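Local coordinates for protein multisubunit Na+/H+ antiporter, E subunit (Anoxybacillus flavithermus, PDB 6Z16) that forms a membrane-embedded subunit of the Mrp complex, an antiporter that exchanges sodium ions for protons across the cell membrane, at residues 7-11 / 34-38; 94-98 / 150-154; 85-89 / 132-136; 31-35 / 48-52. Residue numbers count along the deposited sequence, not the author numbering.

Interactions 1 and 4 form one cluster in the predicted membrane part of the chain. Their centres are about 7 Å apart, they share Gly34 and Leu35 of helix 24-40, and Asn8 of interaction 1 joins them, with OD1 2.4 Å from Tyr50 OH and ND2 3.2 Å from Tyr31 O of interaction 4. Interaction 1 also holds Leu7 of a phosphatidylethanolamine pocket. Interactions 2 and 3 belong to the α/β region after helix 51-79, with centres about 25 Å apart and segments that alternate along the chain. Interaction 3 lies beyond the chain's centre, about 52 Å from interaction 1 between centres, whereas the nearest atoms of interactions 2 and 4 are about 9 Å apart.

Interaction 1: 7-11 / 34-38; sequences LNVIL and GLFIL. With PTY (phosphatidylethanolamine), chain B.
Asn8, Leu38 and Leu11 carry most of this contact between helix 3-18 and helix 24-40. Both segments are regular α-helix, with Leu11 N bonded to Leu7 O and Leu38 N to Gly34 O, each at 2.9 Å. The axes of the two segments approach to 9.4 Å, and their N-to-C directions make an angle of 131°, antiparallel but strongly crossed. The crossing is anchored where the CA atoms of Asn8 and Gly34 lie 5.3 Å apart. Asn8, chi1 t, lays its amide over the backbone there, with ND2 3.4 Å from Gly34 C. A CB on residue 34 would collide with that nitrogen, so the glycine makes room for the amide. The Asn8 polar atoms are satisfied beyond this pair, OD1 by the hydroxyl of Tyr50 and ND2 by the carbonyl of Tyr31. Leu38 (chi1 -91°, chi2 p) fills the next space, its CD1 lying 3.7 Å both from Leu7 CD2 and from Leu11 CD1. Leu11 (chi1 m, chi2 t) points toward the partner helix and also brings CD1 to 4.4 Å from Ile37 CG2. Leu7, chi1 t, turns CD1 toward the phosphatidylethanolamine, 3.3 Å from its ester oxygen O7. This is a crossed helix pair, probably within the membrane, whose backbones come nearest at a glycine, with a lipid pocket on its flank.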
loop_
_atom_site.group_PDB
_atom_site.type_symbol
_atom_site.label_atom_id
_atom_site.label_comp_id
_atom_site.label_asym_id
_atom_site.label_seq_id
_atom_site.Cartn_x
_atom_site.Cartn_y
_atom_site.Cartn_z
ATOM N N LEU E 7 -7.666 7.332 -8.122
ATOM C CA LEU E 7 -8.337 8.297 -7.272
ATOM C C LEU E 7 -8.879 7.621 -6.021
ATOM O O LEU E 7 -8.823 8.191 -4.927
ATOM C CB LEU E 7 -9.444 8.974 -8.072
ATOM C CG LEU E 7 -9.881 10.370 -7.647
ATOM C CD1 LEU E 7 -10.330 11.111 -8.875
ATOM C CD2 LEU E 7 -10.989 10.348 -6.629
ATOM N N ASN E 8 -9.363 6.387 -6.163
ATOM C CA ASN E 8 -9.792 5.607 -5.008
ATOM C C ASN E 8 -8.608 5.251 -4.111
ATOM O O ASN E 8 -8.735 5.254 -2.878
ATOM C CB ASN E 8 -10.513 4.352 -5.495
ATOM C CG ASN E 8 -11.524 3.813 -4.497
ATOM O OD1 ASN E 8 -12.415 3.055 -4.871
ATOM N ND2 ASN E 8 -11.389 4.183 -3.229
ATOM N N VAL E 9 -7.446 4.969 -4.711
ATOM C CA VAL E 9 -6.254 4.672 -3.914
ATOM C C VAL E 9 -5.799 5.903 -3.131
ATOM O O VAL E 9 -5.474 5.814 -1.936
ATOM C CB VAL E 9 -5.135 4.118 -4.816
ATOM C CG1 VAL E 9 -3.825 3.997 -4.053
ATOM C CG2 VAL E 9 -5.522 2.754 -5.341
ATOM N N ILE E 10 -5.815 7.079 -3.762
ATOM C CA ILE E 10 -5.345 8.251 -3.030
ATOM C C ILE E 10 -6.390 8.733 -2.022
ATOM O O ILE E 10 -6.028 9.319 -0.999
ATOM C CB ILE E 10 -4.879 9.368 -3.989
ATOM C CG1 ILE E 10 -5.995 9.899 -4.895
ATOM C CG2 ILE E 10 -3.711 8.884 -4.836
ATOM C CD1 ILE E 10 -6.641 11.195 -4.428
ATOM N N LEU E 11 -7.686 8.471 -2.251
ATOM C CA LEU E 11 -8.666 8.741 -1.200
ATOM C C LEU E 11 -8.510 7.791 -0.022
ATOM O O LEU E 11 -8.754 8.187 1.122
ATOM C CB LEU E 11 -10.095 8.665 -1.733
ATOM C CG LEU E 11 -10.600 9.802 -2.617
ATOM C CD1 LEU E 11 -12.011 9.521 -3.066
ATOM C CD2 LEU E 11 -10.544 11.111 -1.872
ATOM N N GLY E 34 -14.039 5.319 -0.228
ATOM C CA GLY E 34 -13.785 5.954 -1.505
ATOM C C GLY E 34 -14.540 5.323 -2.654
ATOM O O GLY E 34 -14.879 6.007 -3.619
ATOM N N LEU E 35 -14.829 4.023 -2.560
ATOM C CA LEU E 35 -15.672 3.369 -3.555
ATOM C C LEU E 35 -17.083 3.938 -3.530
ATOM O O LEU E 35 -17.671 4.214 -4.587
ATOM C CB LEU E 35 -15.688 1.861 -3.303
ATOM C CG LEU E 35 -16.513 0.961 -4.222
ATOM C CD1 LEU E 35 -16.017 1.034 -5.644
ATOM C CD2 LEU E 35 -16.471 -0.465 -3.712
ATOM N N PHE E 36 -17.618 4.166 -2.326
ATOM C CA PHE E 36 -18.935 4.794 -2.200
ATOM C C PHE E 36 -18.924 6.226 -2.732
ATOM O O PHE E 36 -19.860 6.651 -3.429
ATOM C CB PHE E 36 -19.390 4.776 -0.741
ATOM C CG PHE E 36 -19.710 3.403 -0.209
ATOM C CD1 PHE E 36 -19.937 2.333 -1.067
ATOM C CD2 PHE E 36 -19.781 3.183 1.158
ATOM C CE1 PHE E 36 -20.223 1.076 -0.572
ATOM C CE2 PHE E 36 -20.071 1.928 1.659
ATOM C CZ PHE E 36 -20.293 0.875 0.793
ATOM N N ILE E 37 -17.852 6.967 -2.440
ATOM C CA ILE E 37 -17.747 8.365 -2.855
ATOM C C ILE E 37 -17.632 8.486 -4.373
ATOM O O ILE E 37 -18.292 9.330 -4.990
ATOM C CB ILE E 37 -16.567 9.029 -2.127
ATOM C CG1 ILE E 37 -16.896 9.148 -0.651
ATOM C CG2 ILE E 37 -16.267 10.399 -2.677
ATOM C CD1 ILE E 37 -15.729 9.445 0.181
ATOM N N LEU E 38 -16.817 7.638 -5.002
ATOM C CA LEU E 38 -16.774 7.602 -6.459
ATOM C C LEU E 38 -18.062 7.082 -7.076
ATOM O O LEU E 38 -18.340 7.405 -8.235
ATOM C CB LEU E 38 -15.617 6.748 -6.966
ATOM C CG LEU E 38 -14.274 7.411 -7.243
ATOM C CD1 LEU E 38 -13.540 7.766 -5.989
ATOM C CD2 LEU E 38 -13.453 6.481 -8.074
HETATM C C1 PTY B . -11.499 15.672 -10.526
HETATM C C2 PTY B . -11.457 12.217 -15.738
HETATM C C3 PTY B . -12.026 13.637 -15.927
HETATM O O4 PTY B . -10.077 15.446 -10.642
HETATM C C5 PTY B . -13.431 14.211 -11.259
HETATM C C6 PTY B . -12.156 14.315 -10.458
HETATM O O7 PTY B . -12.276 13.825 -9.073
HETATM C C8 PTY B . -12.946 14.517 -8.122
HETATM O O10 PTY B . -13.773 15.361 -8.340
HETATM C C11 PTY B . -12.507 14.093 -6.753
HETATM C C12 PTY B . -10.990 14.035 -6.644
HETATM C C13 PTY B . -10.422 14.890 -5.528
HETATM C C14 PTY B . -10.808 14.435 -4.134
HETATM C C15 PTY B . -10.109 15.218 -3.036
HETATM C C16 PTY B . -8.596 15.100 -3.084
HETATM C C17 PTY B . -7.867 16.015 -2.114
HETATM C C18 PTY B . -8.165 15.739 -0.649
HETATM C C19 PTY B . -7.382 16.618 0.313
HETATM C C20 PTY B . -5.874 16.506 0.158
HETATM C C30 PTY B . -9.260 16.389 -10.174
HETATM C C31 PTY B . -7.826 16.002 -10.383
HETATM O O30 PTY B . -9.635 17.407 -9.663
HETATM C C32 PTY B . -7.281 15.093 -9.290
HETATM C C33 PTY B . -7.176 15.789 -7.944
HETATM C C34 PTY B . -6.274 15.078 -6.947
HETATM C C35 PTY B . -6.015 15.882 -5.684
HETATM C C36 PTY B . -4.977 15.268 -4.761
HETATM C C37 PTY B . -3.590 15.166 -5.378
HETATM P P1 PTY B . -13.128 14.738 -13.767
HETATM O O11 PTY B . -11.883 14.311 -14.653
HETATM O O12 PTY B . -14.236 14.400 -14.477
HETATM O O13 PTY B . -13.040 16.084 -13.395
HETATM O O14 PTY B . -13.069 13.845 -12.607
HETATM N N1 PTY B . -12.214 11.283 -16.572
#

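Interaction 2: 94-98 / 150-154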
loop_
_atom_site.group_PDB
_atom_site.type_symbol
_atom_site.label_atom_id
_atom_site.label_comp_id
_atom_site.label_asym_id
_atom_site.label_seq_id
_atom_site.Cartn_x
_atom_site.Cartn_y
_atom_site.Cartn_z
ATOM N N PRO E 94 -13.971 -9.951 -41.177
ATOM C CA PRO E 94 -13.873 -8.504 -40.982
ATOM C C PRO E 94 -13.765 -8.161 -39.507
ATOM O O PRO E 94 -14.141 -8.937 -38.627
ATOM C CB PRO E 94 -15.175 -7.974 -41.583
ATOM C CG PRO E 94 -16.123 -9.107 -41.446
ATOM C CD PRO E 94 -15.310 -10.356 -41.632
ATOM N N THR E 95 -13.234 -6.972 -39.246
ATOM C CA THR E 95 -12.920 -6.554 -37.890
ATOM C C THR E 95 -13.319 -5.095 -37.724
ATOM O O THR E 95 -13.107 -4.280 -38.626
ATOM C CB THR E 95 -11.423 -6.745 -37.593
ATOM O OG1 THR E 95 -11.040 -8.080 -37.940
ATOM C CG2 THR E 95 -11.125 -6.543 -36.117
ATOM N N GLU E 96 -13.923 -4.778 -36.581
ATOM C CA GLU E 96 -14.242 -3.408 -36.210
ATOM C C GLU E 96 -13.294 -2.864 -35.154
ATOM O O GLU E 96 -13.416 -1.699 -34.765
ATOM C CB GLU E 96 -15.686 -3.318 -35.698
ATOM C CG GLU E 96 -16.762 -3.605 -36.745
ATOM C CD GLU E 96 -17.071 -5.084 -36.890
ATOM O OE1 GLU E 96 -16.492 -5.894 -36.137
ATOM O OE2 GLU E 96 -17.893 -5.439 -37.758
ATOM N N LEU E 97 -12.345 -3.676 -34.700
ATOM C CA LEU E 97 -11.502 -3.342 -33.562
ATOM C C LEU E 97 -10.353 -2.452 -34.019
ATOM O O LEU E 97 -9.716 -2.726 -35.040
ATOM C CB LEU E 97 -10.967 -4.620 -32.907
ATOM C CG LEU E 97 -11.840 -5.488 -31.983
ATOM C CD1 LEU E 97 -12.930 -6.252 -32.717
ATOM C CD2 LEU E 97 -10.975 -6.480 -31.239
ATOM N N LYS E 98 -10.079 -1.392 -33.256
ATOM C CA LYS E 98 -9.183 -0.335 -33.703
ATOM C C LYS E 98 -7.816 -0.385 -33.034
ATOM O O LYS E 98 -6.800 -0.440 -33.729
ATOM C CB LYS E 98 -9.839 1.030 -33.471
ATOM C CG LYS E 98 -11.160 1.182 -34.183
ATOM C CD LYS E 98 -10.977 1.129 -35.682
ATOM C CE LYS E 98 -12.289 1.397 -36.386
ATOM N NZ LYS E 98 -13.244 0.281 -36.172
ATOM N N GLU E 150 -15.687 -10.725 -29.663
ATOM C CA GLU E 150 -15.368 -9.336 -29.960
ATOM C C GLU E 150 -16.447 -8.385 -29.461
ATOM O O GLU E 150 -16.146 -7.215 -29.230
ATOM C CB GLU E 150 -15.117 -9.143 -31.454
ATOM C CG GLU E 150 -16.323 -9.226 -32.353
ATOM C CD GLU E 150 -15.932 -9.148 -33.818
ATOM O OE1 GLU E 150 -14.719 -9.166 -34.109
ATOM O OE2 GLU E 150 -16.830 -9.039 -34.676
ATOM N N LYS E 151 -17.670 -8.870 -29.231
ATOM C CA LYS E 151 -18.673 -8.070 -28.532
ATOM C C LYS E 151 -18.259 -7.807 -27.089
ATOM O O LYS E 151 -18.367 -6.676 -26.593
ATOM C CB LYS E 151 -20.021 -8.786 -28.575
ATOM C CG LYS E 151 -21.174 -8.000 -27.988
ATOM C CD LYS E 151 -22.433 -8.852 -27.966
ATOM C CE LYS E 151 -22.981 -9.059 -29.369
ATOM N NZ LYS E 151 -24.263 -9.811 -29.352
ATOM N N THR E 152 -17.773 -8.847 -26.405
ATOM C CA THR E 152 -17.289 -8.676 -25.040
ATOM C C THR E 152 -16.050 -7.783 -24.998
ATOM O O THR E 152 -15.897 -6.975 -24.073
ATOM C CB THR E 152 -17.007 -10.043 -24.419
ATOM O OG1 THR E 152 -18.149 -10.884 -24.609
ATOM C CG2 THR E 152 -16.779 -9.916 -22.930
ATOM N N ILE E 153 -15.196 -7.872 -26.021
ATOM C CA ILE E 153 -14.012 -7.018 -26.107
ATOM C C ILE E 153 -14.402 -5.563 -26.375
ATOM O O ILE E 153 -13.781 -4.633 -25.841
ATOM C CB ILE E 153 -13.044 -7.589 -27.166
ATOM C CG1 ILE E 153 -12.418 -8.887 -26.647
ATOM C CG2 ILE E 153 -11.949 -6.618 -27.550
ATOM C CD1 ILE E 153 -11.642 -9.654 -27.673
ATOM N N MET E 154 -15.458 -5.339 -27.166
ATOM C CA MET E 154 -15.981 -3.986 -27.348
ATOM C C MET E 154 -16.547 -3.423 -26.052
ATOM O O MET E 154 -16.364 -2.237 -25.754
ATOM C CB MET E 154 -17.057 -3.963 -28.433
ATOM C CG MET E 154 -16.549 -4.071 -29.856
ATOM S SD MET E 154 -15.587 -2.648 -30.379
ATOM C CE MET E 154 -14.995 -3.228 -31.961
#
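This is a buried, mainly apolar contact between a connecting loop and a helix: residues 94-98 lead from strand 89-94 to helix 100-111 and lie against helix 141-156. The nearest backbone positions, Leu97 and Met154, have CA atoms 7.7 Å apart, so side chains fill the gap between the segments. Leu97 loses the most surface. Its CD2 lies 3.8 Å from Ile153 CG2, while its CD1 is 3.7 Å from Met154 CE and also 3.7 Å from Glu150 OE1. Leu97 and Ile153 both reach Leu106 and Glu102 of helix 100-111 as well, so the leucine is held where the loop and two helices converge. Met154 extends its methyl group to the loop, where CE is 3.6 Å from Glu96 O and 3.8 Å from Glu96 CB. On the other side of that oxygen, Glu96 O accepts a very short hydrogen bond of 2.4 Å from Lys98 NZ, and Lys98 N is bonded to Glu102. At the outer margin Glu96 OE1 and Glu150 OE2 stand 3.5 Å apart, both acceptors of like charge. Cohesion across the contact probably comes from the leucine, isoleucine and methionine, with the carboxylate pair opposing it unless one of the two is protonated.

Interaction 3: 85-89 / 132-136; sequences TIQPA and ALNSP
Backbone hydrogen bonds hold residues 85-89, which lead from helix 51-79 into strand 89-94, antiparallel to residues 132-136, which leave strand 127-132 for helix 141-156. Ala89 and Ala132 form a hydrogen-bonded pair, their CA atoms 4.9 Å apart, with Ala89 N donating to Ala132 O at 2.9 Å and Ala132 N returning a weak bond to Ala89 O at 2.8 Å. Farther along, Ser135 N makes a short but bent, weak bond to Gln87 O at 2.6 Å, and the same oxygen meets Asn134 CA in a CH···O contact of 3.4 Å. CA spacing stays at 5.0 Å for Pro88 and Leu133 and 4.9 Å for Gln87 and Asn134. The regular pattern is nevertheless lost where Leu133 takes helical phi/psi angles (-75/-46), and Gln87 O is left 2.9 Å from Leu133 O, acceptor against acceptor. The backbone of Leu133 is hydrogen-bonded to Gly115, on its other side. The methyls of Ala89 and Ala132 share one face of the sheet, 3.9 Å apart at CB. Ile86, chi1 p and chi2 t, places CG2 3.4 Å from Asn134 OD1 and CD1 4.3 Å from Leu133 CD1, while Gln87 CB rests 3.8 Å from Pro136 CD. Trp104 of a neighbouring subunit packs on Ile86 and Pro88. The chemistry is that of the frayed end of an antiparallel strand pair, held best at the alanines, by one sound and one weak bond, and beyond them by weak bonding and packing.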
loop_
_atom_site.group_PDB
_atom_site.type_symbol
_atom_site.label_atom_id
_atom_site.label_comp_id
_atom_site.label_asym_id
_atom_site.label_seq_id
_atom_site.Cartn_x
_atom_site.Cartn_y
_atom_site.Cartn_z
ATOM N N THR E 85 -10.050 -37.712 -41.176
ATOM C CA THR E 85 -11.376 -37.115 -41.114
ATOM C C THR E 85 -11.387 -35.594 -41.217
ATOM O O THR E 85 -12.429 -35.026 -41.558
ATOM C CB THR E 85 -12.077 -37.534 -39.816
ATOM O OG1 THR E 85 -11.277 -37.139 -38.693
ATOM C CG2 THR E 85 -12.293 -39.041 -39.782
ATOM N N ILE E 86 -10.272 -34.921 -40.944
ATOM C CA ILE E 86 -10.292 -33.469 -40.834
ATOM C C ILE E 86 -10.299 -32.828 -42.219
ATOM O O ILE E 86 -9.934 -33.438 -43.224
ATOM C CB ILE E 86 -9.111 -32.968 -39.987
ATOM C CG1 ILE E 86 -7.786 -33.401 -40.610
ATOM C CG2 ILE E 86 -9.231 -33.477 -38.566
ATOM C CD1 ILE E 86 -6.577 -32.815 -39.931
ATOM N N GLN E 87 -10.754 -31.573 -42.261
ATOM C CA GLN E 87 -10.873 -30.761 -43.467
ATOM C C GLN E 87 -10.340 -29.363 -43.180
ATOM O O GLN E 87 -10.948 -28.621 -42.400
ATOM C CB GLN E 87 -12.329 -30.684 -43.931
ATOM C CG GLN E 87 -12.909 -31.989 -44.441
ATOM C CD GLN E 87 -12.287 -32.431 -45.748
ATOM O OE1 GLN E 87 -11.484 -33.362 -45.785
ATOM N NE2 GLN E 87 -12.671 -31.776 -46.835
ATOM N N PRO E 88 -9.226 -28.963 -43.781
ATOM C CA PRO E 88 -8.610 -27.681 -43.427
ATOM C C PRO E 88 -9.311 -26.508 -44.096
ATOM O O PRO E 88 -10.033 -26.657 -45.083
ATOM C CB PRO E 88 -7.182 -27.829 -43.954
ATOM C CG PRO E 88 -7.344 -28.712 -45.142
ATOM C CD PRO E 88 -8.448 -29.680 -44.805
ATOM N N ALA E 89 -9.075 -25.321 -43.541
ATOM C CA ALA E 89 -9.603 -24.104 -44.142
ATOM C C ALA E 89 -8.735 -22.922 -43.736
ATOM O O ALA E 89 -8.137 -22.922 -42.663
ATOM C CB ALA E 89 -11.055 -23.857 -43.721
ATOM N N ALA E 132 -8.794 -22.588 -39.948
ATOM C CA ALA E 132 -9.688 -23.518 -39.283
ATOM C C ALA E 132 -9.227 -24.954 -39.484
ATOM O O ALA E 132 -8.906 -25.371 -40.602
ATOM C CB ALA E 132 -11.110 -23.364 -39.813
ATOM N N LEU E 133 -9.231 -25.717 -38.390
ATOM C CA LEU E 133 -8.810 -27.113 -38.428
ATOM C C LEU E 133 -9.865 -28.005 -39.075
ATOM O O LEU E 133 -9.539 -28.857 -39.904
ATOM C CB LEU E 133 -8.497 -27.596 -37.016
ATOM C CG LEU E 133 -7.979 -29.022 -36.913
ATOM C CD1 LEU E 133 -6.707 -29.142 -37.703
ATOM C CD2 LEU E 133 -7.733 -29.394 -35.465
ATOM N N ASN E 134 -11.127 -27.836 -38.691
ATOM C CA ASN E 134 -12.248 -28.551 -39.291
ATOM C C ASN E 134 -13.116 -27.556 -40.046
ATOM O O ASN E 134 -13.700 -26.654 -39.439
ATOM C CB ASN E 134 -13.074 -29.276 -38.230
ATOM C CG ASN E 134 -12.392 -30.515 -37.709
ATOM O OD1 ASN E 134 -11.826 -31.290 -38.477
ATOM N ND2 ASN E 134 -12.441 -30.713 -36.397
ATOM N N SER E 135 -13.209 -27.727 -41.369
ATOM C CA SER E 135 -13.933 -26.740 -42.170
ATOM C C SER E 135 -15.452 -26.837 -42.009
ATOM O O SER E 135 -16.069 -25.829 -41.624
ATOM C CB SER E 135 -13.464 -26.797 -43.630
ATOM O OG SER E 135 -14.153 -25.849 -44.424
ATOM N N PRO E 136 -16.125 -27.980 -42.266
ATOM C CA PRO E 136 -17.591 -27.949 -42.148
ATOM C C PRO E 136 -18.091 -28.001 -40.718
ATOM O O PRO E 136 -19.263 -27.680 -40.482
ATOM C CB PRO E 136 -18.038 -29.191 -42.923
ATOM C CG PRO E 136 -16.969 -30.136 -42.691
ATOM C CD PRO E 136 -15.696 -29.347 -42.653
#

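Interaction 4: 31-35 / 48-52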
loop_
_atom_site.group_PDB
_atom_site.type_symbol
_atom_site.label_atom_id
_atom_site.label_comp_id
_atom_site.label_asym_id
_atom_site.label_seq_id
_atom_site.Cartn_x
_atom_site.Cartn_y
_atom_site.Cartn_z
ATOM N N TYR E 31 -10.672 2.440 1.309
ATOM C CA TYR E 31 -10.964 2.074 -0.071
ATOM C C TYR E 31 -12.454 1.837 -0.273
ATOM O O TYR E 31 -13.004 2.201 -1.315
ATOM C CB TYR E 31 -10.165 0.834 -0.471
ATOM C CG TYR E 31 -10.345 0.461 -1.923
ATOM C CD1 TYR E 31 -9.688 1.167 -2.922
ATOM C CD2 TYR E 31 -11.187 -0.580 -2.300
ATOM C CE1 TYR E 31 -9.853 0.839 -4.253
ATOM C CE2 TYR E 31 -11.363 -0.910 -3.630
ATOM C CZ TYR E 31 -10.691 -0.197 -4.600
ATOM O OH TYR E 31 -10.856 -0.519 -5.926
ATOM N N MET E 32 -13.123 1.240 0.718
ATOM C CA MET E 32 -14.573 1.059 0.636
ATOM C C MET E 32 -15.307 2.397 0.678
ATOM O O MET E 32 -16.256 2.623 -0.093
ATOM C CB MET E 32 -15.044 0.147 1.768
ATOM C CG MET E 32 -14.580 -1.297 1.639
ATOM S SD MET E 32 -14.933 -2.314 3.088
ATOM C CE MET E 32 -16.712 -2.465 2.987
ATOM N N ILE E 33 -14.861 3.299 1.561
ATOM C CA ILE E 33 -15.452 4.635 1.647
ATOM C C ILE E 33 -15.243 5.403 0.344
ATOM O O ILE E 33 -16.172 6.030 -0.179
ATOM C CB ILE E 33 -14.874 5.391 2.858
ATOM C CG1 ILE E 33 -15.281 4.706 4.156
ATOM C CG2 ILE E 33 -15.365 6.817 2.902
ATOM C CD1 ILE E 33 -14.513 5.192 5.344
ATOM N N GLY E 34 -14.039 5.319 -0.228
ATOM C CA GLY E 34 -13.785 5.954 -1.505
ATOM C C GLY E 34 -14.540 5.323 -2.654
ATOM O O GLY E 34 -14.879 6.007 -3.619
ATOM N N LEU E 35 -14.829 4.023 -2.560
ATOM C CA LEU E 35 -15.672 3.369 -3.555
ATOM C C LEU E 35 -17.083 3.938 -3.530
ATOM O O LEU E 35 -17.671 4.214 -4.587
ATOM C CB LEU E 35 -15.688 1.861 -3.303
ATOM C CG LEU E 35 -16.513 0.961 -4.222
ATOM C CD1 LEU E 35 -16.017 1.034 -5.644
ATOM C CD2 LEU E 35 -16.471 -0.465 -3.712
ATOM N N ARG E 48 -16.790 5.179 -17.349
ATOM C CA ARG E 48 -17.575 4.136 -16.693
ATOM C C ARG E 48 -17.233 4.106 -15.215
ATOM O O ARG E 48 -16.092 4.392 -14.848
ATOM C CB ARG E 48 -17.284 2.763 -17.320
ATOM C CG ARG E 48 -18.100 1.577 -16.795
ATOM C CD ARG E 48 -19.580 1.751 -17.090
ATOM N NE ARG E 48 -20.372 0.569 -16.763
ATOM C CZ ARG E 48 -21.699 0.533 -16.820
ATOM N NH1 ARG E 48 -22.376 1.614 -17.187
ATOM N NH2 ARG E 48 -22.352 -0.579 -16.517
ATOM N N PHE E 49 -18.195 3.771 -14.364
ATOM C CA PHE E 49 -17.866 3.414 -12.995
ATOM C C PHE E 49 -17.032 2.137 -12.996
ATOM O O PHE E 49 -17.414 1.134 -13.603
ATOM C CB PHE E 49 -19.140 3.249 -12.178
ATOM C CG PHE E 49 -18.894 2.921 -10.749
ATOM C CD1 PHE E 49 -18.291 3.839 -9.919
ATOM C CD2 PHE E 49 -19.295 1.709 -10.226
ATOM C CE1 PHE E 49 -18.059 3.542 -8.596
ATOM C CE2 PHE E 49 -19.078 1.411 -8.898
ATOM C CZ PHE E 49 -18.456 2.328 -8.084
ATOM N N TYR E 50 -15.891 2.173 -12.304
ATOM C CA TYR E 50 -14.762 1.318 -12.651
ATOM C C TYR E 50 -14.922 -0.142 -12.256
ATOM O O TYR E 50 -14.005 -0.923 -12.524
ATOM C CB TYR E 50 -13.469 1.857 -12.032
ATOM C CG TYR E 50 -13.314 1.695 -10.535
ATOM C CD1 TYR E 50 -13.824 2.632 -9.661
ATOM C CD2 TYR E 50 -12.594 0.629 -10.005
ATOM C CE1 TYR E 50 -13.662 2.492 -8.300
ATOM C CE2 TYR E 50 -12.430 0.483 -8.660
ATOM C CZ TYR E 50 -12.961 1.415 -7.811
ATOM O OH TYR E 50 -12.783 1.256 -6.460
ATOM N N LEU E 51 -16.023 -0.545 -11.626
ATOM C CA LEU E 51 -16.138 -1.952 -11.269
ATOM C C LEU E 51 -16.523 -2.809 -12.466
ATOM O O LEU E 51 -16.105 -3.970 -12.544
ATOM C CB LEU E 51 -17.143 -2.141 -10.135
ATOM C CG LEU E 51 -16.763 -1.535 -8.783
ATOM C CD1 LEU E 51 -17.875 -1.769 -7.791
ATOM C CD2 LEU E 51 -15.455 -2.103 -8.258
ATOM N N VAL E 52 -17.294 -2.245 -13.403
ATOM C CA VAL E 52 -17.722 -3.013 -14.582
ATOM C C VAL E 52 -16.559 -3.446 -15.473
ATOM O O VAL E 52 -16.553 -4.614 -15.906
ATOM C CB VAL E 52 -18.825 -2.249 -15.331
ATOM C CG1 VAL E 52 -19.295 -3.002 -16.568
ATOM C CG2 VAL E 52 -19.991 -1.955 -14.395
#
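Residues 31-35 are a regular α-helical turn of helix 24-40, closed by a 2.9 Å bond from Leu35 N to Tyr31 O. Residues 48-52 instead arrive as an extended loop and turn into helix 51-79, with a weak 3.4 Å bond from Val52 N to Phe49 O. The backbones stay well apart, for even the nearest CA atoms, those of Leu35 and Tyr50, are separated by 9.4 Å, and long side chains must span the space. Leu35 gives up the most surface. Its CD1 sits among three residues of the other segment, 3.3 Å from Tyr50 OH, 3.7 Å from Phe49 CZ and 4.0 Å from Leu51 CD1. Tyr50 adopts the p rotamer and Tyr31 the t rotamer, which aim the two rings at each other tip to tip. Tyr31 CZ is 4.2 Å from Tyr50 CZ. Tyr31 OH lies 2.7 Å from Tyr50 OH, close to the plane of the Tyr50 ring. Asn8 OD1 is hydrogen-bonded to the Tyr50 hydroxyl, and the Asn8 amide nitrogen also binds the carbonyl of Tyr31. Phe49 meets Phe39 edge-to-face. The contact joins helix 24-40 to the start of helix 51-79, both in predicted transmembrane spans, while helix 3-18 lies alongside, touching Tyr50 through Gln4 and Ile5 and Leu35 through Asn8.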